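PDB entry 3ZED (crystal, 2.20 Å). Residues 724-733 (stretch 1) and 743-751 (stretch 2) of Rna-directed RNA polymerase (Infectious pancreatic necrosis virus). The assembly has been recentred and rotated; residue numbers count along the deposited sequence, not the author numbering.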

ATOM      1  N   ALA B 724      20.670  12.483 -21.509  1.00 61.76           N
ATOM      2  CA  ALA B 724      21.945  12.298 -20.815  1.00 61.64           C
ATOM      3  C   ALA B 724      21.751  12.295 -19.298  1.00 65.95           C
ATOM      4  O   ALA B 724      22.418  11.521 -18.609  1.00 66.13           O
ATOM      5  CB  ALA B 724      22.934  13.373 -21.224  1.00 64.50           C
ATOM      6  N   VAL B 725      20.790  13.100 -18.783  1.00 62.24           N
ATOM      7  CA  VAL B 725      20.438  13.168 -17.359  1.00 60.26           C
ATOM      8  C   VAL B 725      19.938  11.777 -16.908  1.00 62.08           C
ATOM      9  O   VAL B 725      20.358  11.273 -15.860  1.00 59.47           O
ATOM     10  CB  VAL B 725      19.384  14.289 -17.069  1.00 63.32           C
ATOM     11  CG1 VAL B 725      18.896  14.244 -15.619  1.00 61.07           C
ATOM     12  CG2 VAL B 725      19.922  15.679 -17.420  1.00 65.07           C
ATOM     13  N   TRP B 726      19.068  11.162 -17.727  1.00 59.10           N
ATOM     14  CA  TRP B 726      18.483   9.848 -17.473  1.00 57.16           C
ATOM     15  C   TRP B 726      19.550   8.768 -17.596  1.00 63.49           C
ATOM     16  O   TRP B 726      19.568   7.851 -16.784  1.00 63.28           O
ATOM     17  CB  TRP B 726      17.310   9.587 -18.435  1.00 55.36           C
ATOM     18  CG  TRP B 726      16.116  10.508 -18.282  1.00 55.37           C
ATOM     19  CD1 TRP B 726      16.017  11.620 -17.494  1.00 58.06           C
ATOM     20  CD2 TRP B 726      14.860  10.391 -18.967  1.00 54.75           C
ATOM     21  NE1 TRP B 726      14.768  12.189 -17.625  1.00 56.78           N
ATOM     22  CE2 TRP B 726      14.043  11.466 -18.538  1.00 57.81           C
ATOM     23  CE3 TRP B 726      14.334   9.468 -19.891  1.00 55.89           C
ATOM     24  CZ2 TRP B 726      12.728  11.639 -18.994  1.00 56.08           C
ATOM     25  CZ3 TRP B 726      13.043   9.659 -20.367  1.00 56.57           C
ATOM     26  CH2 TRP B 726      12.246  10.720 -19.901  1.00 56.73           C
ATOM     27  N   ARG B 727      20.482   8.914 -18.566  1.00 62.42           N
ATOM     28  CA  ARG B 727      21.605   7.999 -18.768  1.00 62.34           C
ATOM     29  C   ARG B 727      22.512   7.987 -17.540  1.00 63.67           C
ATOM     30  O   ARG B 727      22.940   6.916 -17.126  1.00 61.48           O
ATOM     31  CB  ARG B 727      22.393   8.369 -20.020  1.00 65.48           C
ATOM     32  CG  ARG B 727      21.971   7.542 -21.213  1.00 77.25           C
ATOM     33  CD  ARG B 727      22.959   7.657 -22.348  1.00 86.43           C
ATOM     34  NE  ARG B 727      22.572   8.767 -23.216  1.00 97.54           N
ATOM     35  CZ  ARG B 727      23.372   9.742 -23.636  1.00108.60           C
ATOM     36  NH1 ARG B 727      24.651   9.765 -23.271  1.00 89.84           N
ATOM     37  NH2 ARG B 727      22.898  10.707 -24.412  1.00 96.03           N
ATOM     38  N   LEU B 728      22.739   9.164 -16.918  1.00 60.78           N
ATOM     39  CA  LEU B 728      23.530   9.290 -15.692  1.00 60.92           C
ATOM     40  C   LEU B 728      22.865   8.538 -14.540  1.00 63.83           C
ATOM     41  O   LEU B 728      23.560   7.884 -13.764  1.00 64.96           O
ATOM     42  CB  LEU B 728      23.724  10.769 -15.308  1.00 62.01           C
ATOM     43  CG  LEU B 728      24.746  11.592 -16.112  1.00 68.56           C
ATOM     44  CD1 LEU B 728      24.799  13.007 -15.605  1.00 69.68           C
ATOM     45  CD2 LEU B 728      26.147  10.993 -16.023  1.00 71.49           C
ATOM     46  N   LEU B 729      21.522   8.601 -14.460  1.00 57.85           N
ATOM     47  CA  LEU B 729      20.721   7.933 -13.427  1.00 54.47           C
ATOM     48  C   LEU B 729      20.750   6.417 -13.617  1.00 57.42           C
ATOM     49  O   LEU B 729      20.817   5.679 -12.634  1.00 56.92           O
ATOM     50  CB  LEU B 729      19.280   8.458 -13.419  1.00 52.37           C
ATOM     51  CG  LEU B 729      18.567   8.324 -12.083  1.00 54.46           C
ATOM     52  CD1 LEU B 729      19.048   9.412 -11.099  1.00 54.30           C
ATOM     53  CD2 LEU B 729      17.043   8.349 -12.274  1.00 52.34           C
ATOM     54  N   ASP B 730      20.720   5.956 -14.868  1.00 54.93           N
ATOM     55  CA  ASP B 730      20.846   4.532 -15.178  1.00 55.48           C
ATOM     56  C   ASP B 730      22.274   4.027 -14.849  1.00 60.52           C
ATOM     57  O   ASP B 730      22.414   2.945 -14.286  1.00 59.99           O
ATOM     58  CB  ASP B 730      20.505   4.267 -16.653  1.00 58.59           C
ATOM     59  CG  ASP B 730      20.369   2.795 -16.991  1.00 69.81           C
ATOM     60  OD1 ASP B 730      19.734   2.057 -16.193  1.00 67.49           O
ATOM     61  OD2 ASP B 730      20.870   2.385 -18.065  1.00 77.58           O
ATOM     62  N   GLN B 731      23.316   4.825 -15.160  1.00 59.95           N
ATOM     63  CA  GLN B 731      24.725   4.489 -14.885  1.00 61.27           C
ATOM     64  C   GLN B 731      24.950   4.356 -13.367  1.00 64.94           C
ATOM     65  O   GLN B 731      25.663   3.440 -12.920  1.00 63.42           O
ATOM     66  CB  GLN B 731      25.664   5.550 -15.488  1.00 64.06           C
ATOM     67  CG  GLN B 731      25.731   5.522 -17.015  1.00 71.33           C
ATOM     68  CD  GLN B 731      26.462   6.709 -17.621  1.00 82.13           C
ATOM     69  OE1 GLN B 731      27.134   7.483 -16.940  1.00 79.76           O
ATOM     70  NE2 GLN B 731      26.356   6.880 -18.931  1.00 66.99           N
ATOM     71  N   ARG B 732      24.266   5.243 -12.587  1.00 60.80           N
ATOM     72  CA  ARG B 732      24.264   5.315 -11.124  1.00 60.00           C
ATOM     73  C   ARG B 732      23.848   3.960 -10.478  1.00 63.07           C
ATOM     74  O   ARG B 732      24.334   3.627  -9.395  1.00 62.53           O
ATOM     75  CB  ARG B 732      23.314   6.452 -10.681  1.00 57.02           C
ATOM     76  CG  ARG B 732      23.298   6.757  -9.192  1.00 55.19           C
ATOM     77  CD  ARG B 732      22.493   8.009  -8.867  1.00 47.70           C
ATOM     78  NE  ARG B 732      23.225   9.253  -9.138  1.00 53.70           N
ATOM     79  CZ  ARG B 732      24.127   9.792  -8.325  1.00 60.41           C
ATOM     80  NH1 ARG B 732      24.488   9.163  -7.208  1.00 45.72           N
ATOM     81  NH2 ARG B 732      24.694  10.948  -8.631  1.00 56.16           N
ATOM     82  N   THR B 733      23.008   3.167 -11.169  1.00 59.76           N
ATOM     83  CA  THR B 733      22.541   1.857 -10.681  1.00 58.73           C
ATOM     84  C   THR B 733      23.588   0.766 -10.877  1.00 63.92           C
ATOM     85  O   THR B 733      23.462  -0.293 -10.268  1.00 64.54           O
ATOM     86  CB  THR B 733      21.197   1.434 -11.342  1.00 60.01           C
ATOM     87  OG1 THR B 733      21.408   1.058 -12.704  1.00 56.40           O
ATOM     88  CG2 THR B 733      20.120   2.504 -11.237  1.00 55.36           C
ATOM     89  N   GLN B 743      30.426  10.862  -9.839  1.00 67.06           N
ATOM     90  CA  GLN B 743      29.022  10.864 -10.277  1.00 64.58           C
ATOM     91  C   GLN B 743      28.333  12.165  -9.912  1.00 64.42           C
ATOM     92  O   GLN B 743      27.550  12.676 -10.713  1.00 62.19           O
ATOM     93  CB  GLN B 743      28.242   9.701  -9.657  1.00 63.81           C
ATOM     94  CG  GLN B 743      28.732   8.312 -10.086  1.00 75.58           C
ATOM     95  CD  GLN B 743      27.874   7.240  -9.471  1.00 76.22           C
ATOM     96  OE1 GLN B 743      26.667   7.204  -9.671  1.00 66.47           O
ATOM     97  NE2 GLN B 743      28.474   6.364  -8.689  1.00 68.51           N
ATOM     98  N   ALA B 744      28.626  12.703  -8.702  1.00 61.53           N
ATOM     99  CA  ALA B 744      28.067  13.976  -8.211  1.00 62.05           C
ATOM    100  C   ALA B 744      28.543  15.109  -9.109  1.00 68.08           C
ATOM    101  O   ALA B 744      27.729  15.932  -9.526  1.00 67.10           O
ATOM    102  CB  ALA B 744      28.478  14.224  -6.764  1.00 63.13           C
ATOM    103  N   LEU B 745      29.840  15.086  -9.500  1.00 67.54           N
ATOM    104  CA  LEU B 745      30.417  16.073 -10.422  1.00 70.57           C
ATOM    105  C   LEU B 745      29.752  15.976 -11.802  1.00 74.03           C
ATOM    106  O   LEU B 745      29.569  16.996 -12.456  1.00 75.40           O
ATOM    107  CB  LEU B 745      31.942  15.893 -10.551  1.00 72.96           C
ATOM    108  CG  LEU B 745      32.816  16.415  -9.398  1.00 80.26           C
ATOM    109  CD1 LEU B 745      34.313  16.186  -9.694  1.00 82.77           C
ATOM    110  CD2 LEU B 745      32.632  17.921  -9.190  1.00 84.71           C
ATOM    111  N   ALA B 746      29.350  14.767 -12.218  1.00 68.46           N
ATOM    112  CA  ALA B 746      28.697  14.547 -13.505  1.00 68.99           C
ATOM    113  C   ALA B 746      27.256  15.119 -13.543  1.00 74.15           C
ATOM    114  O   ALA B 746      26.844  15.652 -14.575  1.00 75.27           O
ATOM    115  CB  ALA B 746      28.686  13.066 -13.830  1.00 68.82           C
ATOM    116  N   LEU B 747      26.513  15.035 -12.423  1.00 69.45           N
ATOM    117  CA  LEU B 747      25.139  15.542 -12.324  1.00 67.51           C
ATOM    118  C   LEU B 747      25.075  17.027 -11.918  1.00 71.08           C
ATOM    119  O   LEU B 747      24.062  17.683 -12.204  1.00 70.20           O
ATOM    120  CB  LEU B 747      24.340  14.691 -11.318  1.00 65.08           C
ATOM    121  CG  LEU B 747      22.816  14.928 -11.183  1.00 67.46           C
ATOM    122  CD1 LEU B 747      22.092  14.812 -12.527  1.00 67.35           C
ATOM    123  CD2 LEU B 747      22.214  13.968 -10.186  1.00 65.37           C
ATOM    124  N   LYS B 748      26.133  17.556 -11.259  1.00 67.55           N
ATOM    125  CA  LYS B 748      26.176  18.946 -10.768  1.00 67.88           C
ATOM    126  C   LYS B 748      25.753  19.993 -11.840  1.00 71.15           C
ATOM    127  O   LYS B 748      24.903  20.803 -11.497  1.00 70.65           O
ATOM    128  CB  LYS B 748      27.553  19.302 -10.179  1.00 71.92           C
ATOM    129  CG  LYS B 748      27.519  20.497  -9.239  1.00 91.68           C
ATOM    130  CD  LYS B 748      28.934  20.974  -8.903  1.00109.84           C
ATOM    131  CE  LYS B 748      28.917  22.176  -7.991  1.00123.40           C
ATOM    132  NZ  LYS B 748      30.290  22.643  -7.686  1.00140.53           N
ATOM    133  N   PRO B 749      26.219  19.982 -13.124  1.00 69.09           N
ATOM    134  CA  PRO B 749      25.771  21.030 -14.063  1.00 70.05           C
ATOM    135  C   PRO B 749      24.257  21.023 -14.311  1.00 71.52           C
ATOM    136  O   PRO B 749      23.641  22.090 -14.295  1.00 71.10           O
ATOM    137  CB  PRO B 749      26.560  20.721 -15.348  1.00 73.13           C
ATOM    138  CG  PRO B 749      27.771  20.006 -14.876  1.00 78.03           C
ATOM    139  CD  PRO B 749      27.253  19.135 -13.760  1.00 71.73           C
ATOM    140  N   ALA B 750      23.663  19.829 -14.501  1.00 67.17           N
ATOM    141  CA  ALA B 750      22.231  19.645 -14.744  1.00 64.17           C
ATOM    142  C   ALA B 750      21.397  19.972 -13.528  1.00 66.40           C
ATOM    143  O   ALA B 750      20.354  20.585 -13.691  1.00 65.42           O
ATOM    144  CB  ALA B 750      21.949  18.229 -15.184  1.00 63.15           C
ATOM    145  N   SER B 751      21.837  19.585 -12.316  1.00 63.78           N
ATOM    146  CA  SER B 751      21.047  19.832 -11.105  1.00 63.57           C
ATOM    147  C   SER B 751      21.141  21.312 -10.660  1.00 72.66           C
ATOM    148  O   SER B 751      20.225  21.792  -9.992  1.00 71.02           O
ATOM    149  CB  SER B 751      21.423  18.869  -9.978  1.00 65.48           C
ATOM    150  OG  SER B 751      22.635  19.191  -9.323  1.00 80.60           O
TER
HETATM  151  O   HOH W   1      26.015   8.505 -11.956  1.00 49.78           O
HETATM  152  O   HOH W   2      25.390  11.097 -11.560  1.00 46.99           O

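Leu728 holds the middle of this contact. Its CA-to-CB bond points toward the partner helix, and the m,t rotamer brings both methyls against Ala746, with CD1 also reaching Leu747: CD2 lies 3.9 Å from Ala746 CB, while CD1 packs against the main chain, 3.5 Å from Ala746 O, and approaches Leu747 CD1 at 4.5 Å. A large side chain thus meets a small one.

The same pairing recurs toward one end. The CA-to-CB bond of Val725 points sideways, yet its CG2 comes within 4.0 Å of Ala750 CB, and its CG1 sits 4.5 Å from Leu747 CD1. Leu747 is therefore shared between Val725 and Leu728, one turn apart.

The backbones run in step with these contacts. The two helices run nearly antiparallel, at 154°, with axes 10.5 Å apart at closest approach. Val725, Leu728 and Arg732 face Ala750, Leu747 and Gln743 in register, with CA atoms 7.2 to 7.4 Å apart. The second helix is kinked at Pro749, whose ring nitrogen has no hydrogen to donate to the preceding turn, but the packing continues through Ala750.

At the other end the chemistry turns polar. Gln743 OE1 lies over one face of the Arg732 guanidinium and 3.4 Å from Arg732 CG, yet no direct hydrogen bond crosses between the helices. Water does the bridging instead. Water 1 donates to Leu728 O (O to O, 3.1 Å) and to Gln743 OE1 (O to OE1, 2.7 Å). Water 2 donates to Gln743 O at 2.8 Å from its own O, and accepts a weak bond from Arg732 NH2, with its O 3.0 Å from that nitrogen. Arg732 NH2 lies 4.2 Å from Leu747 CD2, so the same nitrogen that holds water 2 also borders the apolar patch.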